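Glycoside hydrolase family 81 (PDB 6FOP) probably hydrolyses beta-1,3-glucans such as laminarin, as a family 81 glycoside hydrolase of the Clostridium thermocellum cellulosome. Local coordinates at residues 369-372 with 373-376; 427-430 with 431-434; 597-600 with 601-605. All coordinates share one frame; numbering follows the deposited sequence. Where two conformers were deposited one is given.

Interaction 1: residues 369-372 with 373-376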
# COMPACT_ATOMS: atom_id res chain seq x y z
N ILE A 369 -21.98 18.17 11.01
CA ILE A 369 -20.84 19.12 10.87
C ILE A 369 -20.32 19.54 12.21
O ILE A 369 -19.11 19.63 12.43
CB ILE A 369 -21.19 20.39 10.06
CG1 ILE A 369 -21.39 20.01 8.60
CG2 ILE A 369 -20.08 21.45 10.16
CD1 ILE A 369 -21.83 21.13 7.68
N SER A 370 -21.22 19.84 13.15
CA SER A 370 -20.82 20.28 14.49
C SER A 370 -19.97 19.23 15.18
O SER A 370 -18.94 19.54 15.78
CB SER A 370 -22.05 20.59 15.36
OG SER A 370 -21.67 20.94 16.68
N PHE A 371 -20.42 17.98 15.12
CA PHE A 371 -19.66 16.89 15.75
C PHE A 371 -18.33 16.64 15.03
O PHE A 371 -17.32 16.43 15.69
CB PHE A 371 -20.47 15.59 15.90
CG PHE A 371 -19.79 14.60 16.80
CD1 PHE A 371 -19.86 14.76 18.17
CD2 PHE A 371 -19.00 13.58 16.30
CE1 PHE A 371 -19.23 13.89 19.04
CE2 PHE A 371 -18.38 12.69 17.18
CZ PHE A 371 -18.49 12.85 18.53
N MET A 372 -18.35 16.69 13.70
CA MET A 372 -17.13 16.50 12.95
C MET A 372 -16.10 17.57 13.33
O MET A 372 -14.94 17.28 13.64
CB MET A 372 -17.40 16.55 11.45
CG MET A 372 -18.17 15.33 10.97
SD MET A 372 -18.97 15.56 9.35
CE MET A 372 -17.53 15.53 8.26
N LYS A 373 -16.52 18.84 13.32
CA LYS A 373 -15.62 19.92 13.66
C LYS A 373 -15.19 19.84 15.11
O LYS A 373 -13.99 19.93 15.41
CB LYS A 373 -16.25 21.28 13.37
CG LYS A 373 -16.33 21.66 11.90
CD LYS A 373 -16.89 23.08 11.74
CE LYS A 373 -16.76 23.64 10.35
NZ LYS A 373 -17.26 25.05 10.29
N SER A 374 -16.12 19.75 16.06
CA SER A 374 -15.74 19.82 17.47
C SER A 374 -14.80 18.65 17.82
O SER A 374 -13.83 18.82 18.57
CB SER A 374 -16.95 19.87 18.39
OG SER A 374 -17.74 18.69 18.30
N SER A 375 -15.08 17.47 17.27
CA SER A 375 -14.24 16.34 17.61
C SER A 375 -12.86 16.45 16.96
O SER A 375 -11.88 16.15 17.63
CB SER A 375 -14.92 15.01 17.32
OG SER A 375 -15.06 14.83 15.94
N LEU A 376 -12.78 16.88 15.70
CA LEU A 376 -11.48 17.09 15.06
C LEU A 376 -10.69 18.17 15.79
O LEU A 376 -9.49 18.02 16.01
CB LEU A 376 -11.61 17.39 13.57
CG LEU A 376 -12.00 16.19 12.72
CD1 LEU A 376 -12.20 16.66 11.30
CD2 LEU A 376 -10.99 15.04 12.80
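Lys373 lies alongside Ile369, one helical turn earlier, and the two side chains point the same way. Lys373 CB and CG pass close to the Ile369 carbonyl, with CG 3.5 Å from Ile369 O, the same oxygen that accepts the backbone bond from Lys373 N. With CG anti to its own carbonyl carbon (chi1 -74°) and the rest of the chain extended, CD then runs past the CG2 branch of Ile369, 3.9 Å from it, and CE keeps nearly the same spacing. The ammonium group NZ continues beyond this methyl to a salt bridge with Asp434. On another side of the helix, in the conformers described here, two serine hydroxyls fold back onto carbonyls four residues before them. Ser374 OG lies 2.9 Å from Ser370 O, and Ser375 OG lies 2.8 Å from Phe371 O. Each of these oxygens also accepts the backbone N-H of the same serine from the opposite face of its carbonyl plane, so two bonds grip it. Ser375 CB additionally sits over one face of the Phe371 ring, offset toward the rim. In the family 81 C-terminal domain, consistent with an (alpha/alpha)6 barrel, helix 362-379 packs its Ile369, Met372 and Ser375 side against helix 339-359, where His345 meets Phe371 with their rings nearly perpendicular, while Met372, Lys373 and Leu376 rest on helix 416-433 and Lys373 and Leu376 also reach Trp437.

Interaction 2: residues 427-430 with 431-434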
# COMPACT_ATOMS: atom_id res chain seq x y z
N ALA A 427 -12.03 15.66 7.61
CA ALA A 427 -11.40 16.97 7.40
C ALA A 427 -11.61 17.47 5.99
O ALA A 427 -11.85 18.66 5.78
CB ALA A 427 -9.93 16.89 7.70
N ALA A 428 -11.48 16.58 5.01
CA ALA A 428 -11.72 16.94 3.62
C ALA A 428 -13.16 17.39 3.37
O ALA A 428 -13.38 18.38 2.62
CB ALA A 428 -11.34 15.79 2.70
N GLN A 429 -14.12 16.66 3.93
CA GLN A 429 -15.52 17.08 3.76
C GLN A 429 -15.74 18.47 4.39
O GLN A 429 -16.48 19.29 3.81
CB GLN A 429 -16.46 16.06 4.35
CG GLN A 429 -16.51 14.70 3.65
CD GLN A 429 -16.96 14.77 2.20
OE1 GLN A 429 -17.53 15.76 1.76
NE2 GLN A 429 -16.71 13.71 1.45
N ILE A 430 -15.12 18.74 5.54
CA ILE A 430 -15.20 20.09 6.09
C ILE A 430 -14.54 21.10 5.14
O ILE A 430 -15.12 22.17 4.87
CB ILE A 430 -14.62 20.18 7.50
CG1 ILE A 430 -15.41 19.31 8.46
CG2 ILE A 430 -14.58 21.62 7.98
CD1 ILE A 430 -14.71 19.06 9.75
N ALA A 431 -13.36 20.77 4.64
CA ALA A 431 -12.65 21.68 3.72
C ALA A 431 -13.40 22.08 2.47
O ALA A 431 -13.31 23.22 2.02
CB ALA A 431 -11.30 21.09 3.37
N LEU A 432 -14.19 21.15 1.94
CA LEU A 432 -15.01 21.41 0.75
C LEU A 432 -16.11 22.44 1.04
O LEU A 432 -16.59 23.10 0.12
CB LEU A 432 -15.65 20.11 0.24
CG LEU A 432 -14.66 19.14 -0.40
CD1 LEU A 432 -15.27 17.74 -0.50
CD2 LEU A 432 -14.23 19.65 -1.76
N ARG A 433 -16.46 22.59 2.31
CA ARG A 433 -17.53 23.47 2.76
C ARG A 433 -17.06 24.72 3.48
O ARG A 433 -17.81 25.68 3.60
CB ARG A 433 -18.46 22.69 3.69
CG ARG A 433 -19.18 21.55 2.99
CD ARG A 433 -19.70 20.55 3.97
NE ARG A 433 -20.55 19.56 3.31
CZ ARG A 433 -20.11 18.48 2.64
NH1 ARG A 433 -18.82 18.21 2.58
NH2 ARG A 433 -20.95 17.65 2.07
N ASP A 434 -15.82 24.72 3.96
CA ASP A 434 -15.37 25.75 4.87
C ASP A 434 -13.87 25.92 4.66
O ASP A 434 -13.06 25.27 5.34
CB ASP A 434 -15.72 25.41 6.31
CG ASP A 434 -15.37 26.49 7.27
OD1 ASP A 434 -14.63 27.42 6.90
OD2 ASP A 434 -15.81 26.39 8.44
O HOH W 1 -19.77 15.71 0.28
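Among the polar contacts, Arg433 NH1 binds Gln429 twice, through the backbone carbonyl O at 2.9 Å and the side-chain OE1 at 2.9 Å. Both oxygens lie close to the guanidinium plane. OE1 offers a lone pair in its amide plane, whereas NH1 is tilted 34° from the plane of the backbone carbonyl. The glutamine bends at chi2 (-61°), which swings OE1 forward to Arg433, one turn on, leaving amide and guanidinium planes 61° apart. A water bridges the same pair, 2.7 Å from Gln429 OE1 and 2.9 Å from Arg433 NH2, while Arg433 NE forms a salt bridge with Glu357 and Gln429 NE2 donates to Pro307 O. Helix 416-433 lies in a domain of the six-hairpin clan, consistent with an (alpha/alpha)6 barrel. Along the backbone, Ala431 and Leu432 bond the residue four before, Arg433 N bonds Ile430 O, and Asp434 N reaches that oxygen only weakly. Asp434 is the N-cap of helix 435-438, its OD1 accepting from Trp437 N and its OD2 forming a salt bridge with Lys373. In van der Waals contact, Leu432 CD1 passes 3.8 Å from Gln429 OE1. Trp507 and Ala510 of helix 494-511 cover Ala431.

Interaction 3: residues 597-600 with 601-605. With NI (nickel (II) ion), chain B.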
# COMPACT_ATOMS: atom_id res chain seq x y z
N GLN A 597 -19.24 -12.92 -9.68
CA GLN A 597 -18.46 -14.09 -9.29
C GLN A 597 -18.03 -14.03 -7.82
O GLN A 597 -18.03 -15.05 -7.12
CB GLN A 597 -17.21 -14.23 -10.16
CG GLN A 597 -17.44 -14.60 -11.60
CD GLN A 597 -16.15 -14.57 -12.42
OE1 GLN A 597 -15.31 -13.69 -12.26
NE2 GLN A 597 -15.98 -15.55 -13.29
N ASN A 598 -17.56 -12.85 -7.40
CA ASN A 598 -17.09 -12.66 -6.02
C ASN A 598 -18.25 -12.86 -5.04
O ASN A 598 -18.14 -13.61 -4.04
CB ASN A 598 -16.40 -11.29 -5.90
CG ASN A 598 -15.96 -10.97 -4.50
OD1 ASN A 598 -16.77 -10.84 -3.58
ND2 ASN A 598 -14.65 -10.76 -4.33
N TYR A 599 -19.37 -12.20 -5.30
CA TYR A 599 -20.56 -12.34 -4.48
C TYR A 599 -21.09 -13.77 -4.43
O TYR A 599 -21.40 -14.27 -3.34
CB TYR A 599 -21.62 -11.35 -4.96
CG TYR A 599 -22.94 -11.37 -4.22
CD1 TYR A 599 -23.14 -10.54 -3.11
CD2 TYR A 599 -24.00 -12.13 -4.67
CE1 TYR A 599 -24.37 -10.54 -2.46
CE2 TYR A 599 -25.23 -12.09 -4.05
CZ TYR A 599 -25.39 -11.33 -2.91
OH TYR A 599 -26.63 -11.30 -2.28
N GLU A 600 -21.12 -14.43 -5.59
CA GLU A 600 -21.60 -15.82 -5.63
C GLU A 600 -20.64 -16.78 -4.91
O GLU A 600 -21.09 -17.71 -4.25
CB GLU A 600 -21.89 -16.27 -7.06
CG GLU A 600 -23.11 -15.58 -7.69
CD GLU A 600 -24.46 -15.88 -7.03
OE1 GLU A 600 -24.65 -16.99 -6.51
OE2 GLU A 600 -25.34 -14.98 -7.02
N GLU A 601 -19.32 -16.51 -4.99
CA GLU A 601 -18.39 -17.33 -4.20
C GLU A 601 -18.69 -17.16 -2.71
O GLU A 601 -18.71 -18.11 -1.94
CB GLU A 601 -16.94 -16.92 -4.46
CG GLU A 601 -15.97 -17.50 -3.43
CD GLU A 601 -14.51 -17.17 -3.64
OE1 GLU A 601 -13.96 -17.56 -4.67
OE2 GLU A 601 -13.91 -16.52 -2.75
N MET A 602 -18.85 -15.90 -2.29
CA MET A 602 -19.16 -15.59 -0.90
C MET A 602 -20.41 -16.34 -0.40
O MET A 602 -20.39 -16.95 0.68
CB MET A 602 -19.29 -14.05 -0.75
CG MET A 602 -19.70 -13.54 0.63
SD MET A 602 -21.46 -13.61 0.97
CE MET A 602 -22.08 -12.54 -0.32
N LEU A 603 -21.46 -16.37 -1.21
CA LEU A 603 -22.68 -17.10 -0.85
C LEU A 603 -22.42 -18.60 -0.70
O LEU A 603 -22.88 -19.23 0.28
CB LEU A 603 -23.77 -16.88 -1.90
CG LEU A 603 -24.37 -15.48 -2.04
CD1 LEU A 603 -25.48 -15.54 -3.07
CD2 LEU A 603 -24.90 -14.98 -0.70
N ARG A 604 -21.71 -19.17 -1.67
CA ARG A 604 -21.38 -20.59 -1.62
C ARG A 604 -20.60 -20.93 -0.35
O ARG A 604 -20.85 -21.93 0.32
CB ARG A 604 -20.57 -21.01 -2.84
CG ARG A 604 -21.37 -21.13 -4.12
CD ARG A 604 -20.60 -21.95 -5.14
NE ARG A 604 -19.31 -21.34 -5.47
CZ ARG A 604 -19.13 -20.33 -6.34
NH1 ARG A 604 -20.14 -19.78 -6.98
NH2 ARG A 604 -17.90 -19.88 -6.56
N GLU A 605 -19.64 -20.08 -0.02
CA GLU A 605 -18.81 -20.29 1.16
C GLU A 605 -19.58 -20.13 2.45
O GLU A 605 -19.29 -20.80 3.44
CB GLU A 605 -17.59 -19.36 1.11
CG GLU A 605 -16.67 -19.70 -0.05
CD GLU A 605 -15.63 -18.65 -0.38
OE1 GLU A 605 -15.80 -17.44 -0.09
OE2 GLU A 605 -14.65 -19.03 -1.05
NI NI B . -14.49 -16.22 -0.86
O HOH W 2 -18.17 -17.59 -8.23
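Gln597 O receives the backbone N-H of Glu601 and, at 2.8 Å, a proton from a water that accepts from Arg604 NH2, linking positions about two turns apart. Asn598 O accepts from Met602 N, while its side-chain OD1 bonds His574, a nickel ligand, and so probably helps to orient it. Tyr599, its CG anti to the backbone N (chi1 180°), sets its ring against two apolar side chains of the next turn, both on the same side of its plane: Leu603 lies over that face, with CD1 3.6 Å from Tyr599 CE2, and Met602 CE comes obliquely to within 3.6 Å of Tyr599 CD1. Glu600 O accepts from Arg604 N and also lies beneath one face of the Arg604 guanidinium, folded back at chi3 (-60°). The Glu600 carboxylate pairs instead with Lys596. Glu601 OE2 and Glu605 OE1 bind nickel at 2.0 and 1.9 Å; His562 and His574 complete the four protein ligands. Glu601 OE1 accepts from Asn550 N, and Glu605 OE2 bonds His549. The spacing of four residues brings the two carboxylates to one side of the helix, where Glu601 OE2 and Glu605 OE2 lie 3.1 Å apart, a closeness whose electrostatic cost the divalent ion probably offsets.

Overall arrangement
All three are local contacts along helices of the family 81 C-terminal domain, in the order interaction 1, 2, 3 along the chain. Interactions 1 and 2 are neighbours, their centres 11 Å apart, and join two adjacent helices directly: Lys373 NZ meets Asp434 OD2 at 2.7 Å, and Ile430 CD1 packs 3.7 Å from Lys373 CG and 3.8 Å from Leu376 CD1. Interaction 3 stands apart, its centre about 39 Å from that of interaction 1 and 38 Å from that of interaction 2. Of the three, it alone supplies metal ligands; a calcium ion, probably one held by Asp378 and Glu386, lies about 9 Å from the Ser375 side chain of interaction 1.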